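Local coordinates for protein GH30 Xylanase C (Talaromyces cellulolyticus CF-2612, PDB 6M5Z) that probably hydrolyses internal beta-1,4-xylosidic linkages of xylan, as an endoxylanase of glycoside hydrolase family 30, subfamily 7, at residues L306-N310 and A395-N399. Residue numbers count along the deposited sequence, not the author numbering.
Sequences LTWAN and AINNN
Set the helical turn Leu306-Asn310 against the end of the strand that closes with Ala395-Asn397, their axes 9.8 Å apart at closest approach and crossing at a signed angle of -134°, nearer antiparallel than parallel. The CA atoms of Asn310 and Ile396 come closest, at 7.3 Å. Ala395 is extended, and the CA-to-CB bond of Ile396 points toward the helix. With chi1 m and chi2 t, Ile396 lies against both Leu306 and Ala309: its CG2 is 3.6 Å from Leu306 CD1, its CD1 3.9 Å from Ala309 CB. Asn397 then turns its CB away from the helix, and its OD1 accepts from Asn399 N at 3.0 Å, an Asx turn that carries the chain out of the strand. Asn398, at phi/psi -95/5, leaves beta geometry. Its amide and that of Asn310, both with chi1 m and chi2 near -55°, meet head to head through a reciprocal pair of hydrogen bonds: Asn398 ND2 gives to Asn310 OD1 at 3.0 Å, Asn310 ND2 to Asn398 OD1 at 2.8 Å. Asn399 completes the turn, its ND2 also bonding to Asn397 OD1 at 3.0 Å. This polar pair over an apolar patch joins a TIM-barrel helix to the beta-sandwich domain, the two-domain build of GH30 enzymes. Asn380 of strand 379-385 also bonds Asn310 OD1, while Met448 of strand 447-454 touches both Ala309 and Ile396, and Ala309 also packs on Ala355 of helix 351-360.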
ATOM      1  N   LEU A 306      -9.441 -14.881   4.748  1.00 13.25           N
ATOM      2  CA  LEU A 306      -9.690 -15.412   3.375  1.00 15.81           C
ATOM      3  C   LEU A 306     -10.368 -14.337   2.517  1.00 14.22           C
ATOM      4  O   LEU A 306     -10.158 -14.315   1.304  1.00 16.25           O
ATOM      5  CB  LEU A 306     -10.567 -16.666   3.433  1.00 14.81           C
ATOM      6  CG  LEU A 306     -10.847 -17.352   2.105  1.00 14.28           C
ATOM      7  CD1 LEU A 306      -9.582 -17.642   1.310  1.00 15.65           C
ATOM      8  CD2 LEU A 306     -11.581 -18.673   2.374  1.00 15.15           C
ATOM      9  N   THR A 307     -11.205 -13.471   3.097  1.00 14.79           N
ATOM     10  CA  THR A 307     -11.801 -12.373   2.305  1.00 13.61           C
ATOM     11  C   THR A 307     -10.663 -11.522   1.720  1.00 12.62           C
ATOM     12  O   THR A 307     -10.756 -11.109   0.562  1.00 13.21           O
ATOM     13  CB  THR A 307     -12.735 -11.536   3.190  1.00 14.54           C
ATOM     14  OG1 THR A 307     -13.740 -12.457   3.659  1.00 17.05           O
ATOM     15  CG2 THR A 307     -13.279 -10.328   2.477  1.00 14.15           C
ATOM     16  N   TRP A 308      -9.654 -11.255   2.532  1.00 12.22           N
ATOM     17  CA  TRP A 308      -8.552 -10.342   2.130  1.00 12.00           C
ATOM     18  C   TRP A 308      -7.599 -11.048   1.167  1.00 12.34           C
ATOM     19  O   TRP A 308      -7.104 -10.389   0.237  1.00 12.87           O
ATOM     20  CB  TRP A 308      -7.867  -9.766   3.375  1.00 11.90           C
ATOM     21  CG  TRP A 308      -8.760  -8.695   3.909  1.00 11.62           C
ATOM     22  CD1 TRP A 308      -9.790  -8.851   4.792  1.00 12.91           C
ATOM     23  CD2 TRP A 308      -8.862  -7.349   3.407  1.00 11.69           C
ATOM     24  NE1 TRP A 308     -10.498  -7.691   4.914  1.00 12.33           N
ATOM     25  CE2 TRP A 308      -9.956  -6.737   4.073  1.00 12.83           C
ATOM     26  CE3 TRP A 308      -8.117  -6.581   2.507  1.00 12.16           C
ATOM     27  CZ2 TRP A 308     -10.314  -5.412   3.857  1.00 12.10           C
ATOM     28  CZ3 TRP A 308      -8.489  -5.274   2.290  1.00 12.00           C
ATOM     29  CH2 TRP A 308      -9.574  -4.697   2.951  1.00 12.04           C
ATOM     30  N   ALA A 309      -7.412 -12.348   1.293  1.00 12.93           N
ATOM     31  CA  ALA A 309      -6.618 -13.103   0.290  1.00 12.42           C
ATOM     32  C   ALA A 309      -7.238 -12.879  -1.091  1.00 13.23           C
ATOM     33  O   ALA A 309      -6.529 -12.536  -2.054  1.00 14.19           O
ATOM     34  CB  ALA A 309      -6.524 -14.555   0.660  1.00 12.89           C
ATOM     35  N   ASN A 310      -8.553 -13.021  -1.199  1.00 13.84           N
ATOM     36  CA  ASN A 310      -9.285 -12.873  -2.482  1.00 14.46           C
ATOM     37  C   ASN A 310      -9.198 -11.435  -3.001  1.00 13.31           C
ATOM     38  O   ASN A 310      -9.157 -11.255  -4.247  1.00 14.60           O
ATOM     39  CB  ASN A 310     -10.720 -13.377  -2.348  1.00 14.79           C
ATOM     40  CG  ASN A 310     -10.749 -14.890  -2.330  1.00 16.95           C
ATOM     41  OD1 ASN A 310     -10.230 -15.509  -3.252  1.00 15.99           O
ATOM     42  ND2 ASN A 310     -11.302 -15.494  -1.285  1.00 16.23           N
ATOM     43  N   ALA A 395      -2.683 -20.144  -5.045  1.00 16.57           N
ATOM     44  CA  ALA A 395      -3.937 -20.850  -5.326  1.00 16.17           C
ATOM     45  C   ALA A 395      -4.810 -20.634  -4.093  1.00 16.38           C
ATOM     46  O   ALA A 395      -4.473 -21.096  -2.997  1.00 16.78           O
ATOM     47  CB  ALA A 395      -3.679 -22.304  -5.607  1.00 17.71           C
ATOM     48  N   ILE A 396      -5.899 -19.935  -4.293  1.00 16.61           N
ATOM     49  CA  ILE A 396      -6.917 -19.718  -3.242  1.00 16.06           C
ATOM     50  C   ILE A 396      -8.120 -20.577  -3.597  1.00 16.54           C
ATOM     51  O   ILE A 396      -8.843 -20.253  -4.539  1.00 17.35           O
ATOM     52  CB  ILE A 396      -7.285 -18.232  -3.110  1.00 17.59           C
ATOM     53  CG1 ILE A 396      -6.068 -17.357  -2.832  1.00 17.12           C
ATOM     54  CG2 ILE A 396      -8.340 -18.068  -2.031  1.00 17.65           C
ATOM     55  CD1 ILE A 396      -6.350 -15.862  -3.021  1.00 18.30           C
ATOM     56  N   ASN A 397      -8.318 -21.618  -2.799  1.00 17.18           N
ATOM     57  CA  ASN A 397      -9.465 -22.530  -2.953  1.00 17.00           C
ATOM     58  C   ASN A 397     -10.664 -22.008  -2.166  1.00 16.32           C
ATOM     59  O   ASN A 397     -10.694 -22.194  -0.970  1.00 17.72           O
ATOM     60  CB  ASN A 397      -9.093 -23.928  -2.479  1.00 15.65           C
ATOM     61  CG  ASN A 397     -10.214 -24.909  -2.756  1.00 17.77           C
ATOM     62  OD1 ASN A 397     -11.144 -24.569  -3.499  1.00 19.24           O
ATOM     63  ND2 ASN A 397     -10.100 -26.087  -2.164  1.00 16.70           N
ATOM     64  N   ASN A 398     -11.645 -21.470  -2.852  1.00 16.53           N
ATOM     65  CA  ASN A 398     -12.844 -20.913  -2.183  1.00 18.80           C
ATOM     66  C   ASN A 398     -13.950 -21.986  -2.157  1.00 21.11           C
ATOM     67  O   ASN A 398     -15.039 -21.653  -1.718  1.00 22.02           O
ATOM     68  CB  ASN A 398     -13.311 -19.624  -2.848  1.00 17.94           C
ATOM     69  CG  ASN A 398     -12.292 -18.519  -2.646  1.00 18.75           C
ATOM     70  OD1 ASN A 398     -11.929 -18.248  -1.494  1.00 17.70           O
ATOM     71  ND2 ASN A 398     -11.834 -17.934  -3.754  1.00 16.67           N
ATOM     72  N   ASN A 399     -13.672 -23.209  -2.595  1.00 21.38           N
ATOM     73  CA  ASN A 399     -14.653 -24.330  -2.523  1.00 21.63           C
ATOM     74  C   ASN A 399     -14.716 -24.849  -1.096  1.00 22.76           C
ATOM     75  O   ASN A 399     -13.707 -24.740  -0.354  1.00 21.42           O
ATOM     76  CB  ASN A 399     -14.293 -25.468  -3.476  1.00 22.89           C
ATOM     77  CG  ASN A 399     -14.392 -25.022  -4.911  1.00 23.28           C
ATOM     78  OD1 ASN A 399     -15.496 -24.791  -5.367  1.00 23.94           O
ATOM     79  ND2 ASN A 399     -13.262 -24.833  -5.600  1.00 21.51           N
TER